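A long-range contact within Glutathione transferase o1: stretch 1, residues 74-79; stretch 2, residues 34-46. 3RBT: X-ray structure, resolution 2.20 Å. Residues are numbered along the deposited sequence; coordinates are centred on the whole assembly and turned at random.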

# COMPACT_ATOMS: atom_id res chain seq x y z
N LYS A 74 9.04 4.73 12.63
CA LYS A 74 8.23 5.16 11.50
C LYS A 74 7.60 6.50 11.80
O LYS A 74 7.29 6.81 12.96
CB LYS A 74 7.16 4.12 11.17
CG LYS A 74 7.70 2.69 11.12
CD LYS A 74 6.79 1.76 10.36
CE LYS A 74 7.28 1.60 8.92
NZ LYS A 74 6.56 0.50 8.23
N ILE A 75 7.44 7.32 10.76
CA ILE A 75 6.85 8.65 10.89
C ILE A 75 5.91 8.95 9.73
O ILE A 75 6.13 8.46 8.62
CB ILE A 75 7.91 9.79 11.02
CG1 ILE A 75 8.82 9.85 9.78
CG2 ILE A 75 8.71 9.67 12.35
CD1 ILE A 75 9.72 11.08 9.76
N PRO A 76 4.85 9.74 9.98
CA PRO A 76 4.45 10.24 11.31
C PRO A 76 3.74 9.16 12.09
O PRO A 76 3.58 8.04 11.59
CB PRO A 76 3.47 11.36 10.95
CG PRO A 76 2.79 10.84 9.73
CD PRO A 76 3.92 10.20 8.94
N VAL A 77 3.32 9.47 13.31
CA VAL A 77 2.48 8.57 14.09
C VAL A 77 1.21 9.31 14.49
O VAL A 77 1.27 10.43 15.01
CB VAL A 77 3.18 8.08 15.38
CG1 VAL A 77 2.23 7.18 16.18
CG2 VAL A 77 4.47 7.35 15.06
N LEU A 78 0.06 8.70 14.24
CA LEU A 78 -1.18 9.24 14.74
C LEU A 78 -1.62 8.39 15.92
O LEU A 78 -1.84 7.17 15.79
CB LEU A 78 -2.26 9.26 13.64
CG LEU A 78 -3.64 9.83 14.01
CD1 LEU A 78 -3.63 11.36 14.13
CD2 LEU A 78 -4.71 9.39 13.02
N GLU A 79 -1.72 9.04 17.08
CA GLU A 79 -2.18 8.38 18.29
C GLU A 79 -3.66 8.68 18.46
O GLU A 79 -4.07 9.83 18.39
CB GLU A 79 -1.39 8.84 19.52
CG GLU A 79 -1.67 8.03 20.80
CD GLU A 79 -0.78 8.42 21.97
OE1 GLU A 79 -0.43 9.61 22.10
OE2 GLU A 79 -0.42 7.54 22.77
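Stretch 2, residues 34-46: MNPYGHRVLLVLE

A helix can pack closely on a neighbouring segment when a small residue in one meets a compact, rigid bump in the other, and this contact in Glutathione transferase o1 is a clear example. Stretch 1 is extended: Ile75 leads through a cis peptide bond into Pro76, and a strand begins at Val77. Stretch 2 enters from a loop at Asn35 and winds into a helix from Pro36 onward, its first turns lying over the cis-proline. Both segments advance in the same general sense, so that Ile75 lies near Asn35, Pro76 near Gly38 and Leu78 near Leu45.

The bump is the ring of Pro76, puckered C-gamma endo. The hollow lies in the first turns of the helix, where Gly38 has no side chain and the backbones come close, with Pro76 CA 5.1 Å from Gly38 CA. Pro76 CG reaches to 3.7 Å from Gly38 CA and 3.8 Å from Val41 CG2, while Pro76 CD sits 3.6 Å from Tyr37 CB. An ideal CB on Gly38 would lie 3.8 Å from Pro76 CB, an ordinary contact distance, so the geometry does not make the glycine essential. Although the CA-to-CB bond of Tyr37 points toward stretch 1, the end of its side chain leads away, leaving its CB to line the pocket.

Before the ring, Ile75 extends its p, t side chain so that CD1 comes within 3.3 Å of Asn35 ND2. Asn35 also caps the helix: its OD1 accepts a hydrogen bond from Gly38 N at 3.0 Å, close to Pro76. Beyond the ring, Val77 points away, in the alternation usual for a strand, and Leu78 points back toward the helix, its CD1 a looser 4.4 Å from Leu45 CD2. No hydrogen bond joins the two stretches; fitted shape makes the contact, burying 294 Å² in all.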

# COMPACT_ATOMS: atom_id res chain seq x y z
N MET A 34 8.66 19.69 8.87
CA MET A 34 9.04 19.62 7.45
C MET A 34 8.96 18.22 6.81
O MET A 34 9.30 18.06 5.64
CB MET A 34 10.43 20.22 7.21
CG MET A 34 10.58 21.69 7.58
SD MET A 34 9.38 22.76 6.75
CE MET A 34 10.32 24.28 6.66
N ASN A 35 8.53 17.21 7.57
CA ASN A 35 8.36 15.87 7.00
C ASN A 35 7.08 15.82 6.16
O ASN A 35 6.00 16.08 6.69
CB ASN A 35 8.34 14.77 8.07
CG ASN A 35 8.13 13.38 7.48
OD1 ASN A 35 7.00 12.87 7.47
ND2 ASN A 35 9.20 12.77 6.99
N PRO A 36 7.21 15.50 4.87
CA PRO A 36 6.08 15.48 3.93
C PRO A 36 5.02 14.40 4.22
O PRO A 36 3.85 14.60 3.89
CB PRO A 36 6.76 15.21 2.58
CG PRO A 36 8.03 14.45 2.93
CD PRO A 36 8.48 15.10 4.22
N TYR A 37 5.41 13.27 4.81
CA TYR A 37 4.45 12.23 5.22
C TYR A 37 3.55 12.71 6.35
O TYR A 37 2.34 12.41 6.38
CB TYR A 37 5.16 10.94 5.60
CG TYR A 37 5.85 10.26 4.42
CD1 TYR A 37 5.11 9.50 3.50
CD2 TYR A 37 7.22 10.41 4.20
CE1 TYR A 37 5.73 8.87 2.40
CE2 TYR A 37 7.86 9.78 3.12
CZ TYR A 37 7.11 9.03 2.22
OH TYR A 37 7.73 8.43 1.16
N GLY A 38 4.12 13.50 7.27
CA GLY A 38 3.34 14.19 8.29
C GLY A 38 2.49 15.31 7.70
O GLY A 38 1.36 15.50 8.12
N HIS A 39 3.04 16.04 6.73
CA HIS A 39 2.32 17.10 6.01
C HIS A 39 1.02 16.55 5.41
O HIS A 39 -0.06 17.14 5.56
CB HIS A 39 3.22 17.69 4.92
CG HIS A 39 2.72 18.97 4.31
ND1 HIS A 39 3.49 19.73 3.46
CD2 HIS A 39 1.53 19.62 4.43
CE1 HIS A 39 2.80 20.78 3.06
NE2 HIS A 39 1.61 20.74 3.64
N ARG A 40 1.13 15.40 4.75
CA ARG A 40 0.00 14.59 4.29
C ARG A 40 -1.10 14.40 5.31
O ARG A 40 -2.27 14.65 5.03
CB ARG A 40 0.50 13.19 3.93
CG ARG A 40 0.67 12.93 2.49
CD ARG A 40 0.89 11.43 2.28
NE ARG A 40 1.07 11.17 0.86
CZ ARG A 40 1.55 10.05 0.34
NH1 ARG A 40 1.90 9.04 1.13
NH2 ARG A 40 1.66 9.95 -0.97
N VAL A 41 -0.72 13.90 6.49
CA VAL A 41 -1.67 13.63 7.55
C VAL A 41 -2.24 14.94 8.11
O VAL A 41 -3.43 15.01 8.43
CB VAL A 41 -1.05 12.76 8.67
CG1 VAL A 41 -2.09 12.48 9.76
CG2 VAL A 41 -0.54 11.43 8.08
N LEU A 42 -1.42 15.98 8.22
CA LEU A 42 -1.92 17.30 8.64
C LEU A 42 -3.00 17.84 7.69
O LEU A 42 -4.00 18.39 8.14
CB LEU A 42 -0.78 18.33 8.79
CG LEU A 42 0.17 18.14 9.98
CD1 LEU A 42 1.41 19.03 9.84
CD2 LEU A 42 -0.55 18.41 11.31
N LEU A 43 -2.79 17.68 6.39
CA LEU A 43 -3.78 18.11 5.38
C LEU A 43 -5.14 17.41 5.54
O LEU A 43 -6.18 18.06 5.52
CB LEU A 43 -3.24 17.88 3.97
CG LEU A 43 -2.03 18.73 3.56
CD1 LEU A 43 -1.50 18.30 2.18
CD2 LEU A 43 -2.31 20.24 3.64
N VAL A 44 -5.10 16.08 5.70
CA VAL A 44 -6.30 15.26 5.85
C VAL A 44 -7.07 15.60 7.13
O VAL A 44 -8.28 15.84 7.09
CB VAL A 44 -5.96 13.75 5.75
CG1 VAL A 44 -7.18 12.87 6.09
CG2 VAL A 44 -5.46 13.44 4.35
N LEU A 45 -6.36 15.65 8.26
CA LEU A 45 -6.96 16.06 9.53
C LEU A 45 -7.70 17.38 9.43
O LEU A 45 -8.82 17.54 9.94
CB LEU A 45 -5.89 16.19 10.61
CG LEU A 45 -5.31 14.90 11.21
CD1 LEU A 45 -3.94 15.20 11.79
CD2 LEU A 45 -6.25 14.32 12.28
N GLU A 46 -7.07 18.34 8.76
CA GLU A 46 -7.63 19.67 8.58
C GLU A 46 -8.84 19.60 7.64
O GLU A 46 -9.91 20.12 7.96
CB GLU A 46 -6.55 20.62 8.05
CG GLU A 46 -6.77 22.10 8.36
CD GLU A 46 -6.48 22.48 9.81
OE1 GLU A 46 -5.36 22.24 10.31
OE2 GLU A 46 -7.39 23.03 10.46